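Side-chain contacts in phosphoglycerate kinase (Coxiella burnetii, PDB 4NG4), which catalyses the reversible transfer of a phosphoryl group between ATP and 3-phosphoglycerate in glycolysis, working as a monomer: residues 35-39 with 40-44; 122-126 with 127-131; 156-160 with 161-165; 172-175 with 176-180. One frame throughout, in Å; residues are numbered along the deposited sequence.

Interaction 1: 35-39 with 40-44; sequences VPMKN and GKITN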
ATOM      1  N   VAL A  35     -14.316  -6.772  -0.251  1.00 28.00           N
ATOM      2  CA  VAL A  35     -13.979  -7.842   0.672  1.00 30.88           C
ATOM      3  C   VAL A  35     -13.825  -9.185  -0.041  1.00 31.44           C
ATOM      4  O   VAL A  35     -14.460  -9.414  -1.058  1.00 30.03           O
ATOM      5  CB  VAL A  35     -15.049  -7.970   1.786  1.00 33.11           C
ATOM      6  CG1 VAL A  35     -15.129  -6.678   2.596  1.00 33.05           C
ATOM      7  CG2 VAL A  35     -16.400  -8.315   1.186  1.00 32.13           C
ATOM      8  N   PRO A  36     -12.979 -10.083   0.500  1.00 34.19           N
ATOM      9  CA  PRO A  36     -12.913 -11.487   0.040  1.00 35.67           C
ATOM     10  C   PRO A  36     -14.234 -12.245   0.245  1.00 37.32           C
ATOM     11  O   PRO A  36     -14.982 -11.922   1.166  1.00 38.72           O
ATOM     12  CB  PRO A  36     -11.821 -12.098   0.925  1.00 38.62           C
ATOM     13  CG  PRO A  36     -11.049 -10.953   1.449  1.00 38.34           C
ATOM     14  CD  PRO A  36     -11.992  -9.806   1.556  1.00 36.03           C
ATOM     15  N   MET A  37     -14.519 -13.231  -0.607  1.00 37.65           N
ATOM     16  CA  MET A  37     -15.768 -13.997  -0.517  1.00 39.40           C
ATOM     17  C   MET A  37     -15.609 -15.454  -0.953  1.00 41.74           C
ATOM     18  O   MET A  37     -14.871 -15.755  -1.878  1.00 40.81           O
ATOM     19  CB  MET A  37     -16.867 -13.339  -1.367  1.00 36.92           C
ATOM     20  CG  MET A  37     -17.298 -11.952  -0.880  1.00 35.40           C
ATOM     21  SD  MET A  37     -18.867 -11.383  -1.549  1.00 31.87           S
ATOM     22  CE  MET A  37     -18.921  -9.714  -0.933  1.00 30.73           C
ATOM     23  N   LYS A  38     -16.317 -16.350  -0.273  1.00 45.43           N
ATOM     24  CA  LYS A  38     -16.334 -17.770  -0.616  1.00 48.55           C
ATOM     25  C   LYS A  38     -17.767 -18.201  -0.825  1.00 49.89           C
ATOM     26  O   LYS A  38     -18.569 -18.157   0.115  1.00 52.02           O
ATOM     27  CB  LYS A  38     -15.726 -18.627   0.505  1.00 52.94           C
ATOM     28  CG  LYS A  38     -14.222 -18.838   0.393  1.00 53.65           C
ATOM     29  CD  LYS A  38     -13.656 -19.526   1.648  1.00 58.47           C
ATOM     30  CE  LYS A  38     -12.135 -19.358   1.756  1.00 58.62           C
ATOM     31  NZ  LYS A  38     -11.647 -19.665   3.125  1.00 63.25           N
ATOM     32  N   ASN A  39     -18.081 -18.612  -2.054  1.00 49.07           N
ATOM     33  CA  ASN A  39     -19.407 -19.099  -2.398  1.00 50.69           C
ATOM     34  C   ASN A  39     -20.496 -18.289  -1.670  1.00 50.67           C
ATOM     35  O   ASN A  39     -21.311 -18.834  -0.907  1.00 54.28           O
ATOM     36  CB  ASN A  39     -19.511 -20.595  -2.074  1.00 55.60           C
ATOM     37  CG  ASN A  39     -20.699 -21.270  -2.766  1.00 57.83           C
ATOM     38  OD1 ASN A  39     -20.767 -21.323  -3.999  1.00 56.68           O
ATOM     39  ND2 ASN A  39     -21.635 -21.791  -1.970  1.00 61.39           N
ATOM     40  N   GLY A  40     -20.468 -16.972  -1.865  1.00 46.99           N
ATOM     41  CA  GLY A  40     -21.542 -16.109  -1.385  1.00 46.74           C
ATOM     42  C   GLY A  40     -21.368 -15.437  -0.038  1.00 47.39           C
ATOM     43  O   GLY A  40     -22.127 -14.529   0.272  1.00 47.32           O
ATOM     44  N   LYS A  41     -20.393 -15.854   0.767  1.00 48.78           N
ATOM     45  CA  LYS A  41     -20.192 -15.248   2.102  1.00 50.06           C
ATOM     46  C   LYS A  41     -18.849 -14.536   2.243  1.00 47.61           C
ATOM     47  O   LYS A  41     -17.925 -14.787   1.477  1.00 45.95           O
ATOM     48  CB  LYS A  41     -20.319 -16.307   3.194  1.00 55.20           C
ATOM     49  CG  LYS A  41     -21.710 -16.899   3.310  1.00 58.46           C
ATOM     50  CD  LYS A  41     -21.967 -17.487   4.694  1.00 64.44           C
ATOM     51  CE  LYS A  41     -22.597 -16.468   5.658  1.00 65.95           C
ATOM     52  NZ  LYS A  41     -21.804 -15.206   5.808  1.00 62.41           N
ATOM     53  N   ILE A  42     -18.753 -13.650   3.233  1.00 47.68           N
ATOM     54  CA  ILE A  42     -17.557 -12.845   3.432  1.00 45.61           C
ATOM     55  C   ILE A  42     -16.617 -13.603   4.331  1.00 48.97           C
ATOM     56  O   ILE A  42     -17.036 -14.130   5.348  1.00 53.02           O
ATOM     57  CB  ILE A  42     -17.861 -11.507   4.108  1.00 45.01           C
ATOM     58  CG1 ILE A  42     -18.715 -10.616   3.213  1.00 42.01           C
ATOM     59  CG2 ILE A  42     -16.581 -10.787   4.434  1.00 43.74           C
ATOM     60  CD1 ILE A  42     -20.162 -10.945   3.261  1.00 44.61           C
ATOM     61  N   THR A  43     -15.344 -13.641   3.961  1.00 48.02           N
ATOM     62  CA  THR A  43     -14.307 -14.296   4.763  1.00 51.66           C
ATOM     63  C   THR A  43     -13.420 -13.314   5.540  1.00 51.83           C
ATOM     64  O   THR A  43     -12.743 -13.709   6.488  1.00 55.58           O
ATOM     65  CB  THR A  43     -13.404 -15.184   3.885  1.00 51.42           C
ATOM     66  OG1 THR A  43     -12.914 -14.420   2.779  1.00 48.32           O
ATOM     67  CG2 THR A  43     -14.178 -16.390   3.354  1.00 52.32           C
ATOM     68  N   ASN A  44     -13.431 -12.042   5.150  1.00 48.48           N
ATOM     69  CA  ASN A  44     -12.623 -11.025   5.826  1.00 48.96           C
ATOM     70  C   ASN A  44     -13.278  -9.658   5.700  1.00 46.36           C
ATOM     71  O   ASN A  44     -13.487  -9.172   4.592  1.00 43.20           O
ATOM     72  CB  ASN A  44     -11.226 -10.985   5.209  1.00 47.77           C
ATOM     73  CG  ASN A  44     -10.193 -10.391   6.135  1.00 50.66           C
ATOM     74  OD1 ASN A  44     -10.514  -9.815   7.178  1.00 53.05           O
ATOM     75  ND2 ASN A  44      -8.930 -10.525   5.754  1.00 52.27           N
TER

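Interaction 2: 122-126 with 127-131; sequences NVRFN and KGENE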
ATOM      1  N   ASN A 122     -22.215  -2.219  -6.682  1.00 27.33           N
ATOM      2  CA  ASN A 122     -20.893  -2.263  -7.334  1.00 25.24           C
ATOM      3  C   ASN A 122     -20.740  -1.259  -8.495  1.00 24.85           C
ATOM      4  O   ASN A 122     -21.426  -1.344  -9.511  1.00 25.54           O
ATOM      5  CB  ASN A 122     -20.639  -3.700  -7.827  1.00 24.80           C
ATOM      6  CG  ASN A 122     -19.198  -3.968  -8.175  1.00 23.13           C
ATOM      7  OD1 ASN A 122     -18.369  -3.054  -8.270  1.00 21.27           O
ATOM      8  ND2 ASN A 122     -18.887  -5.240  -8.377  1.00 21.84           N
ATOM      9  N   VAL A 123     -19.842  -0.300  -8.324  1.00 24.26           N
ATOM     10  CA  VAL A 123     -19.653   0.769  -9.301  1.00 24.54           C
ATOM     11  C   VAL A 123     -19.035   0.283 -10.584  1.00 24.07           C
ATOM     12  O   VAL A 123     -19.112   0.958 -11.597  1.00 25.32           O
ATOM     13  CB  VAL A 123     -18.699   1.835  -8.780  1.00 24.59           C
ATOM     14  CG1 VAL A 123     -19.341   2.600  -7.661  1.00 25.98           C
ATOM     15  CG2 VAL A 123     -17.379   1.202  -8.346  1.00 22.55           C
ATOM     16  N   ARG A 124     -18.368  -0.866 -10.517  1.00 23.15           N
ATOM     17  CA  ARG A 124     -17.720  -1.467 -11.675  1.00 22.54           C
ATOM     18  C   ARG A 124     -18.676  -2.193 -12.628  1.00 23.07           C
ATOM     19  O   ARG A 124     -18.238  -2.727 -13.643  1.00 22.86           O
ATOM     20  CB  ARG A 124     -16.627  -2.413 -11.203  1.00 21.61           C
ATOM     21  CG  ARG A 124     -15.477  -1.692 -10.539  1.00 21.05           C
ATOM     22  CD  ARG A 124     -14.279  -2.600 -10.371  1.00 20.48           C
ATOM     23  NE  ARG A 124     -13.146  -1.858  -9.848  1.00 21.07           N
ATOM     24  CZ  ARG A 124     -12.031  -2.407  -9.383  1.00 21.47           C
ATOM     25  NH1 ARG A 124     -11.867  -3.729  -9.352  1.00 22.89           N
ATOM     26  NH2 ARG A 124     -11.072  -1.625  -8.939  1.00 21.20           N
ATOM     27  N   PHE A 125     -19.967  -2.215 -12.299  1.00 23.96           N
ATOM     28  CA  PHE A 125     -20.980  -2.703 -13.227  1.00 25.42           C
ATOM     29  C   PHE A 125     -21.232  -1.694 -14.326  1.00 26.97           C
ATOM     30  O   PHE A 125     -21.554  -2.085 -15.449  1.00 28.30           O
ATOM     31  CB  PHE A 125     -22.301  -3.008 -12.528  1.00 26.35           C
ATOM     32  CG  PHE A 125     -22.302  -4.289 -11.736  1.00 26.21           C
ATOM     33  CD1 PHE A 125     -21.834  -5.486 -12.287  1.00 26.17           C
ATOM     34  CD2 PHE A 125     -22.818  -4.310 -10.452  1.00 26.25           C
ATOM     35  CE1 PHE A 125     -21.855  -6.677 -11.553  1.00 26.23           C
ATOM     36  CE2 PHE A 125     -22.843  -5.488  -9.712  1.00 26.79           C
ATOM     37  CZ  PHE A 125     -22.365  -6.679 -10.269  1.00 26.82           C
ATOM     38  N   ASN A 126     -21.067  -0.408 -14.011  1.00 27.37           N
ATOM     39  CA  ASN A 126     -21.416   0.667 -14.932  1.00 29.47           C
ATOM     40  C   ASN A 126     -20.493   0.707 -16.155  1.00 29.89           C
ATOM     41  O   ASN A 126     -19.271   0.857 -16.005  1.00 28.28           O
ATOM     42  CB  ASN A 126     -21.373   2.025 -14.209  1.00 30.00           C
ATOM     43  CG  ASN A 126     -22.391   2.131 -13.072  1.00 30.72           C
ATOM     44  OD1 ASN A 126     -23.507   1.631 -13.164  1.00 34.25           O
ATOM     45  ND2 ASN A 126     -22.016   2.815 -12.013  1.00 29.40           N
ATOM     46  N   LYS A 127     -21.079   0.546 -17.349  1.00 31.97           N
ATOM     47  CA  LYS A 127     -20.416   0.933 -18.607  1.00 33.78           C
ATOM     48  C   LYS A 127     -19.699   2.274 -18.389  1.00 34.09           C
ATOM     49  O   LYS A 127     -20.369   3.308 -18.188  1.00 35.21           O
ATOM     50  CB  LYS A 127     -21.437   1.105 -19.755  1.00 37.14           C
ATOM     51  CG  LYS A 127     -21.710  -0.124 -20.631  1.00 38.50           C
ATOM     52  CD  LYS A 127     -22.636   0.267 -21.806  1.00 43.30           C
ATOM     53  CE  LYS A 127     -22.797  -0.825 -22.874  1.00 44.81           C
ATOM     54  NZ  LYS A 127     -24.105  -1.527 -22.794  1.00 46.22           N
ATOM     55  N   GLY A 128     -18.359   2.245 -18.388  1.00 32.72           N
ATOM     56  CA  GLY A 128     -17.547   3.468 -18.377  1.00 33.68           C
ATOM     57  C   GLY A 128     -16.737   3.792 -17.127  1.00 31.60           C
ATOM     58  O   GLY A 128     -15.975   4.761 -17.115  1.00 32.25           O
ATOM     59  N   GLU A 129     -16.882   2.989 -16.079  1.00 29.30           N
ATOM     60  CA  GLU A 129     -16.114   3.191 -14.851  1.00 27.86           C
ATOM     61  C   GLU A 129     -14.614   3.128 -15.107  1.00 27.65           C
ATOM     62  O   GLU A 129     -13.868   4.050 -14.761  1.00 28.30           O
ATOM     63  CB  GLU A 129     -16.497   2.141 -13.795  1.00 25.98           C
ATOM     64  CG  GLU A 129     -15.526   2.007 -12.618  1.00 24.67           C
ATOM     65  CD  GLU A 129     -15.616   3.140 -11.608  1.00 25.90           C
ATOM     66  OE1 GLU A 129     -15.508   2.853 -10.392  1.00 25.48           O
ATOM     67  OE2 GLU A 129     -15.808   4.314 -12.010  1.00 29.04           O
ATOM     68  N   ASN A 130     -14.176   2.034 -15.710  1.00 27.18           N
ATOM     69  CA  ASN A 130     -12.750   1.825 -15.959  1.00 27.55           C
ATOM     70  C   ASN A 130     -12.052   2.857 -16.903  1.00 29.94           C
ATOM     71  O   ASN A 130     -10.848   3.098 -16.770  1.00 30.36           O
ATOM     72  CB  ASN A 130     -12.506   0.403 -16.438  1.00 26.78           C
ATOM     73  CG  ASN A 130     -11.135   0.219 -16.925  1.00 28.23           C
ATOM     74  OD1 ASN A 130     -10.201   0.136 -16.124  1.00 29.77           O
ATOM     75  ND2 ASN A 130     -10.969   0.210 -18.243  1.00 29.86           N
ATOM     76  N   GLU A 131     -12.799   3.465 -17.825  1.00 31.92           N
ATOM     77  CA  GLU A 131     -12.245   4.489 -18.718  1.00 35.03           C
ATOM     78  C   GLU A 131     -12.367   5.910 -18.144  1.00 36.10           C
ATOM     79  O   GLU A 131     -11.957   6.879 -18.794  1.00 38.49           O
ATOM     80  CB  GLU A 131     -12.975   4.487 -20.059  1.00 37.69           C
ATOM     81  CG  GLU A 131     -12.646   3.363 -21.012  1.00 39.29           C
ATOM     82  CD  GLU A 131     -13.587   3.388 -22.229  1.00 44.41           C
ATOM     83  OE1 GLU A 131     -14.295   4.421 -22.416  1.00 46.49           O
ATOM     84  OE2 GLU A 131     -13.627   2.379 -22.982  1.00 45.79           O
TER

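Interaction 3: 156-160 with 161-165; sequences HRAQA and STAGV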
ATOM      1  N   HIS A 156      -4.922   5.420  -6.986  1.00 30.86           N
ATOM      2  CA  HIS A 156      -3.810   5.379  -7.924  1.00 32.31           C
ATOM      3  C   HIS A 156      -4.228   5.115  -9.375  1.00 31.53           C
ATOM      4  O   HIS A 156      -3.380   5.094 -10.275  1.00 33.08           O
ATOM      5  CB  HIS A 156      -2.744   4.377  -7.450  1.00 33.15           C
ATOM      6  CG  HIS A 156      -3.157   2.934  -7.532  1.00 31.54           C
ATOM      7  ND1 HIS A 156      -4.339   2.462  -7.001  1.00 29.64           N
ATOM      8  CD2 HIS A 156      -2.520   1.857  -8.053  1.00 31.86           C
ATOM      9  CE1 HIS A 156      -4.422   1.159  -7.207  1.00 29.02           C
ATOM     10  NE2 HIS A 156      -3.332   0.766  -7.847  1.00 30.89           N
ATOM     11  N   ARG A 157      -5.526   4.933  -9.593  1.00 29.88           N
ATOM     12  CA  ARG A 157      -6.086   4.765 -10.935  1.00 29.76           C
ATOM     13  C   ARG A 157      -7.225   5.733 -11.166  1.00 29.60           C
ATOM     14  O   ARG A 157      -7.957   6.082 -10.244  1.00 28.86           O
ATOM     15  CB  ARG A 157      -6.596   3.333 -11.144  1.00 28.22           C
ATOM     16  CG  ARG A 157      -5.520   2.278 -11.008  1.00 29.01           C
ATOM     17  CD  ARG A 157      -4.512   2.343 -12.169  1.00 31.77           C
ATOM     18  NE  ARG A 157      -3.198   1.861 -11.764  1.00 33.90           N
ATOM     19  CZ  ARG A 157      -2.942   0.612 -11.368  1.00 34.32           C
ATOM     20  NH1 ARG A 157      -3.908  -0.312 -11.304  1.00 32.30           N
ATOM     21  NH2 ARG A 157      -1.702   0.278 -11.015  1.00 36.53           N
ATOM     22  N   ALA A 158      -7.366   6.146 -12.420  1.00 30.84           N
ATOM     23  CA  ALA A 158      -8.356   7.140 -12.808  1.00 31.69           C
ATOM     24  C   ALA A 158      -9.583   6.403 -13.279  1.00 30.14           C
ATOM     25  O   ALA A 158      -9.565   5.736 -14.319  1.00 29.70           O
ATOM     26  CB  ALA A 158      -7.821   8.029 -13.905  1.00 34.53           C
ATOM     27  N   GLN A 159     -10.639   6.500 -12.485  1.00 29.33           N
ATOM     28  CA  GLN A 159     -11.892   5.841 -12.787  1.00 28.48           C
ATOM     29  C   GLN A 159     -13.029   6.756 -12.364  1.00 29.31           C
ATOM     30  O   GLN A 159     -12.872   7.532 -11.430  1.00 30.27           O
ATOM     31  CB  GLN A 159     -11.934   4.494 -12.077  1.00 26.03           C
ATOM     32  CG  GLN A 159     -11.040   3.461 -12.761  1.00 26.14           C
ATOM     33  CD  GLN A 159     -11.136   2.106 -12.118  1.00 25.56           C
ATOM     34  OE1 GLN A 159     -10.810   1.954 -10.956  1.00 26.96           O
ATOM     35  NE2 GLN A 159     -11.598   1.113 -12.860  1.00 26.64           N
ATOM     36  N   ALA A 160     -14.148   6.689 -13.078  1.00 29.68           N
ATOM     37  CA  ALA A 160     -15.293   7.576 -12.846  1.00 31.15           C
ATOM     38  C   ALA A 160     -15.604   7.786 -11.355  1.00 30.27           C
ATOM     39  O   ALA A 160     -15.883   8.887 -10.912  1.00 31.58           O
ATOM     40  CB  ALA A 160     -16.516   7.013 -13.571  1.00 31.41           C
ATOM     41  N   SER A 161     -15.534   6.701 -10.597  1.00 28.20           N
ATOM     42  CA  SER A 161     -15.877   6.692  -9.184  1.00 27.99           C
ATOM     43  C   SER A 161     -14.751   7.134  -8.236  1.00 28.17           C
ATOM     44  O   SER A 161     -15.009   7.374  -7.046  1.00 28.05           O
ATOM     45  CB  SER A 161     -16.383   5.287  -8.794  1.00 26.25           C
ATOM     46  OG  SER A 161     -15.349   4.321  -8.724  1.00 24.31           O
ATOM     47  N   THR A 162     -13.521   7.236  -8.757  1.00 28.54           N
ATOM     48  CA  THR A 162     -12.340   7.679  -7.976  1.00 29.43           C
ATOM     49  C   THR A 162     -11.746   9.019  -8.412  1.00 32.41           C
ATOM     50  O   THR A 162     -11.024   9.658  -7.635  1.00 34.19           O
ATOM     51  CB  THR A 162     -11.183   6.683  -8.091  1.00 27.81           C
ATOM     52  OG1 THR A 162     -10.681   6.698  -9.432  1.00 28.15           O
ATOM     53  CG2 THR A 162     -11.631   5.276  -7.723  1.00 26.07           C
ATOM     54  N   ALA A 163     -12.029   9.426  -9.646  1.00 33.78           N
ATOM     55  CA  ALA A 163     -11.387  10.577 -10.250  1.00 36.71           C
ATOM     56  C   ALA A 163     -12.382  11.495 -10.964  1.00 39.31           C
ATOM     57  O   ALA A 163     -12.481  12.682 -10.651  1.00 42.01           O
ATOM     58  CB  ALA A 163     -10.333  10.097 -11.217  1.00 36.64           C
ATOM     59  N   GLY A 164     -13.101  10.943 -11.937  1.00 38.86           N
ATOM     60  CA  GLY A 164     -14.029  11.720 -12.757  1.00 41.46           C
ATOM     61  C   GLY A 164     -15.097  12.425 -11.946  1.00 42.69           C
ATOM     62  O   GLY A 164     -15.328  13.619 -12.137  1.00 46.33           O
ATOM     63  N   VAL A 165     -15.744  11.693 -11.040  1.00 40.28           N
ATOM     64  CA  VAL A 165     -16.812  12.261 -10.227  1.00 41.50           C
ATOM     65  C   VAL A 165     -16.317  13.466  -9.430  1.00 43.87           C
ATOM     66  O   VAL A 165     -17.005  14.500  -9.385  1.00 47.28           O
ATOM     67  CB  VAL A 165     -17.469  11.224  -9.282  1.00 38.96           C
ATOM     68  CG1 VAL A 165     -16.463  10.594  -8.348  1.00 36.43           C
ATOM     69  CG2 VAL A 165     -18.582  11.878  -8.493  1.00 41.50           C
TER

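Interaction 4: 172-175 with 176-180; sequences ACAG and PLLIS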
ATOM      1  N   ALA A 172     -15.924  18.704  -3.383  1.00 58.45           N
ATOM      2  CA  ALA A 172     -15.155  17.444  -3.303  1.00 54.06           C
ATOM      3  C   ALA A 172     -14.070  17.516  -2.231  1.00 54.31           C
ATOM      4  O   ALA A 172     -13.415  18.551  -2.068  1.00 57.59           O
ATOM      5  CB  ALA A 172     -14.550  17.095  -4.656  1.00 52.16           C
ATOM      6  N   CYS A 173     -13.890  16.415  -1.506  1.00 51.42           N
ATOM      7  CA  CYS A 173     -12.948  16.358  -0.391  1.00 52.20           C
ATOM      8  C   CYS A 173     -12.484  14.923  -0.124  1.00 48.62           C
ATOM      9  O   CYS A 173     -12.929  13.977  -0.781  1.00 45.29           O
ATOM     10  CB  CYS A 173     -13.606  16.923   0.859  1.00 55.16           C
ATOM     11  SG  CYS A 173     -15.017  15.983   1.366  1.00 54.32           S
ATOM     12  N   ALA A 174     -11.582  14.777   0.842  1.00 49.54           N
ATOM     13  CA  ALA A 174     -11.113  13.469   1.276  1.00 47.02           C
ATOM     14  C   ALA A 174     -11.726  13.114   2.632  1.00 47.96           C
ATOM     15  O   ALA A 174     -11.963  13.998   3.459  1.00 51.30           O
ATOM     16  CB  ALA A 174      -9.597  13.458   1.352  1.00 47.66           C
ATOM     17  N   GLY A 175     -11.978  11.825   2.846  1.00 45.37           N
ATOM     18  CA  GLY A 175     -12.458  11.324   4.128  1.00 46.66           C
ATOM     19  C   GLY A 175     -11.299  11.083   5.076  1.00 48.33           C
ATOM     20  O   GLY A 175     -10.143  11.213   4.673  1.00 48.23           O
ATOM     21  N   PRO A 176     -11.595  10.717   6.341  1.00 50.43           N
ATOM     22  CA  PRO A 176     -10.555  10.505   7.361  1.00 52.71           C
ATOM     23  C   PRO A 176      -9.596   9.314   7.136  1.00 50.65           C
ATOM     24  O   PRO A 176      -8.459   9.355   7.595  1.00 52.35           O
ATOM     25  CB  PRO A 176     -11.358  10.328   8.658  1.00 55.54           C
ATOM     26  CG  PRO A 176     -12.689   9.910   8.232  1.00 53.60           C
ATOM     27  CD  PRO A 176     -12.944  10.544   6.900  1.00 51.35           C
ATOM     28  N   LEU A 177     -10.022   8.268   6.435  1.00 47.48           N
ATOM     29  CA  LEU A 177      -9.114   7.142   6.172  1.00 45.98           C
ATOM     30  C   LEU A 177      -8.001   7.544   5.212  1.00 44.83           C
ATOM     31  O   LEU A 177      -6.831   7.327   5.496  1.00 46.13           O
ATOM     32  CB  LEU A 177      -9.867   5.919   5.646  1.00 43.18           C
ATOM     33  CG  LEU A 177     -10.373   4.982   6.738  1.00 45.03           C
ATOM     34  CD1 LEU A 177     -11.287   5.719   7.715  1.00 48.80           C
ATOM     35  CD2 LEU A 177     -11.088   3.802   6.106  1.00 43.15           C
ATOM     36  N   LEU A 178      -8.379   8.153   4.091  1.00 42.93           N
ATOM     37  CA  LEU A 178      -7.421   8.675   3.124  1.00 42.38           C
ATOM     38  C   LEU A 178      -6.558   9.698   3.844  1.00 45.86           C
ATOM     39  O   LEU A 178      -5.367   9.824   3.539  1.00 46.42           O
ATOM     40  CB  LEU A 178      -8.158   9.268   1.910  1.00 40.71           C
ATOM     41  CG  LEU A 178      -7.365   9.663   0.663  1.00 39.99           C
ATOM     42  CD1 LEU A 178      -8.265   9.605  -0.542  1.00 38.22           C
ATOM     43  CD2 LEU A 178      -6.743  11.061   0.806  1.00 43.67           C
ATOM     44  N   ILE A 179      -7.154  10.358   4.851  1.00 52.76           N
ATOM     45  CA  ILE A 179      -6.417  11.283   5.710  1.00 52.91           C
ATOM     46  C   ILE A 179      -5.378  10.569   6.576  1.00 50.71           C
ATOM     47  O   ILE A 179      -4.230  10.999   6.633  1.00 49.30           O
ATOM     48  CB  ILE A 179      -7.334  12.130   6.614  1.00 56.01           C
ATOM     49  CG1 ILE A 179      -8.121  13.146   5.785  1.00 58.60           C
ATOM     50  CG2 ILE A 179      -6.518  12.872   7.652  1.00 56.07           C
ATOM     51  CD1 ILE A 179      -9.231  13.838   6.556  1.00 60.97           C
ATOM     52  N   SER A 180      -5.763   9.492   7.254  1.00 50.60           N
ATOM     53  CA  SER A 180      -4.807   8.760   8.078  1.00 49.08           C
ATOM     54  C   SER A 180      -3.657   8.276   7.217  1.00 46.28           C
ATOM     55  O   SER A 180      -2.488   8.523   7.532  1.00 44.95           O
ATOM     56  CB  SER A 180      -5.466   7.572   8.783  1.00 49.71           C
ATOM     57  OG  SER A 180      -6.616   7.992   9.502  1.00 53.12           O
TER

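Interaction 1: 35-39 with 40-44
Met-37 and Ile-42 face each other as the non-hydrogen-bonded pair of a short antiparallel β hairpin, whose strands 37-38 and 41-42 are joined by a type I' turn from Lys-38 to Lys-41. The hydrogen-bonded pair is Lys-38 with Lys-41: Lys-38 N donates to Lys-41 O at 2.8 Å, and Lys-41 N returns a bond to Lys-38 O at 3.0 Å. Gly-40 takes a positive phi (95°), at which a CB would press on the preceding carbonyl. On the face of Met-37 and Ile-42, Val-35 joins the apolar cluster, its CG2 3.8 Å from Ile-42 CG1. Ile-42 has CG1 opposite the carbonyl carbon (chi1 -66°), which turns it toward Val-35 CG2; Met-37 CE, at the end of an extended chain, is farther from Ile-42 CG1, at 4.2 Å. Val-35 also lies close to Arg-47, and Met-37 to Leu-71, both at the predicted substrate site. The other face is built differently. Lys-38 runs straight out beyond CG and passes at about a right angle over Thr-43, whose methyl lies beside the whole chain and comes closest at CD (Lys-38 CD to Thr-43 CG2, 3.6 Å). Nearer the open end, the Pro-36 ring crosses Asn-44 obliquely, with Pro-36 CG 3.8 Å from Asn-44 CB, while Thr-43 N makes a weak bond of 3.3 Å to Pro-36 O.

Interaction 2: 122-126 with 127-131
Starting at Lys-127, the chain doubles back and brings Glu-129 against Asn-126 O and Val-123. The Lys-127 side chain itself leads away from 122-126; it runs extended as far as CE and then bends at chi4, on the exposed side of the loop. Gly-128 follows with a positive phi (112°), at which a CB would collide with the carbonyl oxygen of Lys-127. The carboxylate of Glu-76, outside the loop, takes the N-H of Gly-128 and that of Asn-130. Lys-127 and Gly-128 are the corners of a type II β turn from Asn-126 to Glu-129, closed by Glu-129 N donating to Asn-126 O over 3.2 Å; the bond is nearly straight (167° at the hydrogen), although the donor stands above the carbonyl plane. Before it comes an Asx turn, with Arg-124 N bonded to Asn-122 OD1 at 3.1 Å. Both turns lie in the loop between strand 117-120 and helix 134-142. Glu-129 carries the side-chain contact. Its CG is anti to the backbone N (chi1 165°), and a bend at chi2 folds the carboxylate back across Val-123, bringing OE1 within 3.2 Å of Val-123 CG2, while Glu-129 CB rests 3.6 Å from Val-123 O. The other oxygen, OE2, accepts from Ser-161 N. Arg-124 NE stays 5.3 Å from Glu-129 OE1, too far for a salt bridge; its guanidinium bonds instead to Gly-72 O, consistent with its predicted role in substrate binding.

Interaction 3: 156-160 with 161-165
Thr-162 folds back against the chain before it, its hydroxyl held among backbone atoms of 157-159 at the buried end of the contact. OG1 sits between the backbone N and the carbonyl carbon of its own residue (chi1 68°), where it accepts from Gln-159 N at 3.1 Å and lies 2.9 Å from Arg-157 O. Gln-159 O is gripped in turn by two backbone donors: Ala-163 N at 2.7 Å, almost in line with the carbonyl, and Thr-162 N at 2.8 Å from above its plane. Gly-164 N adds a weak, longer bond to the same oxygen. Beyond it, Ala-160 O receives Val-165 N at 2.8 Å, a bond spanning five residues, so that the first part of helix 160-168 winds through a wide π-type turn. Little room is taken up by side chains here: Ala-163 CB approaches Ala-158 CB at 4.2 Å, and Gly-164 brings none toward Ala-160. Ser-161 points away from 156-160 into the protein, its OG bonded to Arg-30 NE and its N to Glu-129 OE2, while Val-165 packs on Phe-147 and Met-140. The loop side is far looser. Arg-157 leads away from the helix and is exposed, with NE2 of His-156 lying 3.4 Å above the centre of its guanidinium plane. A long, weak ion pair joins Arg-157 to Glu-384 of helix 380-387. This arginine is predicted to bind substrate, and its side chain is about 14 Å from the bound ADP.

Interaction 4: 172-175 with 176-180
Leu-178 swings CG to the far side of CB from its own N (chi1 -170°), reaching back along the chain to set its CD2 methyl 3.8 Å from the CB of Ala-174, whose own CB points toward the helix. Ile-179 uses a different torsion: CG1 stands opposite the carbonyl carbon (chi1 -70°), beside the backbone N, and therefore lies against the same oxygen that the N binds. Ile-179 N donates to Gly-175 O at 3.1 Å, while CG1 and CD1 of Ile-179 both lie against Gly-175 O, CD1 at 3.4 Å. Gly-175 occupies the N-cap position and has no side chain to cap with; Leu-177 N is instead taken by the carboxylate of Asp-150. Pro-176 follows, its ring packed on Thr-54 and Lys-57 of helix 46-60, and as a proline it has no N-H to satisfy in the first turn. Its carbonyl is held twice by Ser-180, whose N (2.7 Å) and OG (3.0 Å) reach Pro-176 O from opposite faces of the carbonyl plane. The apolar pair of Ala-174 and Leu-178 is buried, and Phe-14 lies against both, while Leu-397 of helix 392-401 adds to the cover of Ala-174. Strand 172-174 and helix 176-180 are set at 51° to each other, the axes 8.5 Å apart at closest approach. Such a short strand-to-helix junction, with a single glycine between the two, belongs to the parallel α/β sheet of the N-terminal domain, where 171-174 is an outermost strand.

Overall arrangement
From the N terminus, interaction 1 closes a hairpin after strand 26-31 and just before helix 46-60. Interaction 2 shapes the loop from strand 117-120 to helix 134-142, interaction 3 the passage from the loop after strand 146-149 into helix 160-168, and interaction 4 the step from strand 171-174 into helix 176-190. All four are local and in series; none nests within or crosses another. Interactions 2 and 3 touch, their centres about 10 Å apart, where Glu-129 meets Ala-160 and Gln-159. Interactions 3 and 4 are neighbours in sequence but stay about 6 Å apart at their nearest atoms. All belong to the domain of the six-stranded parallel sheet.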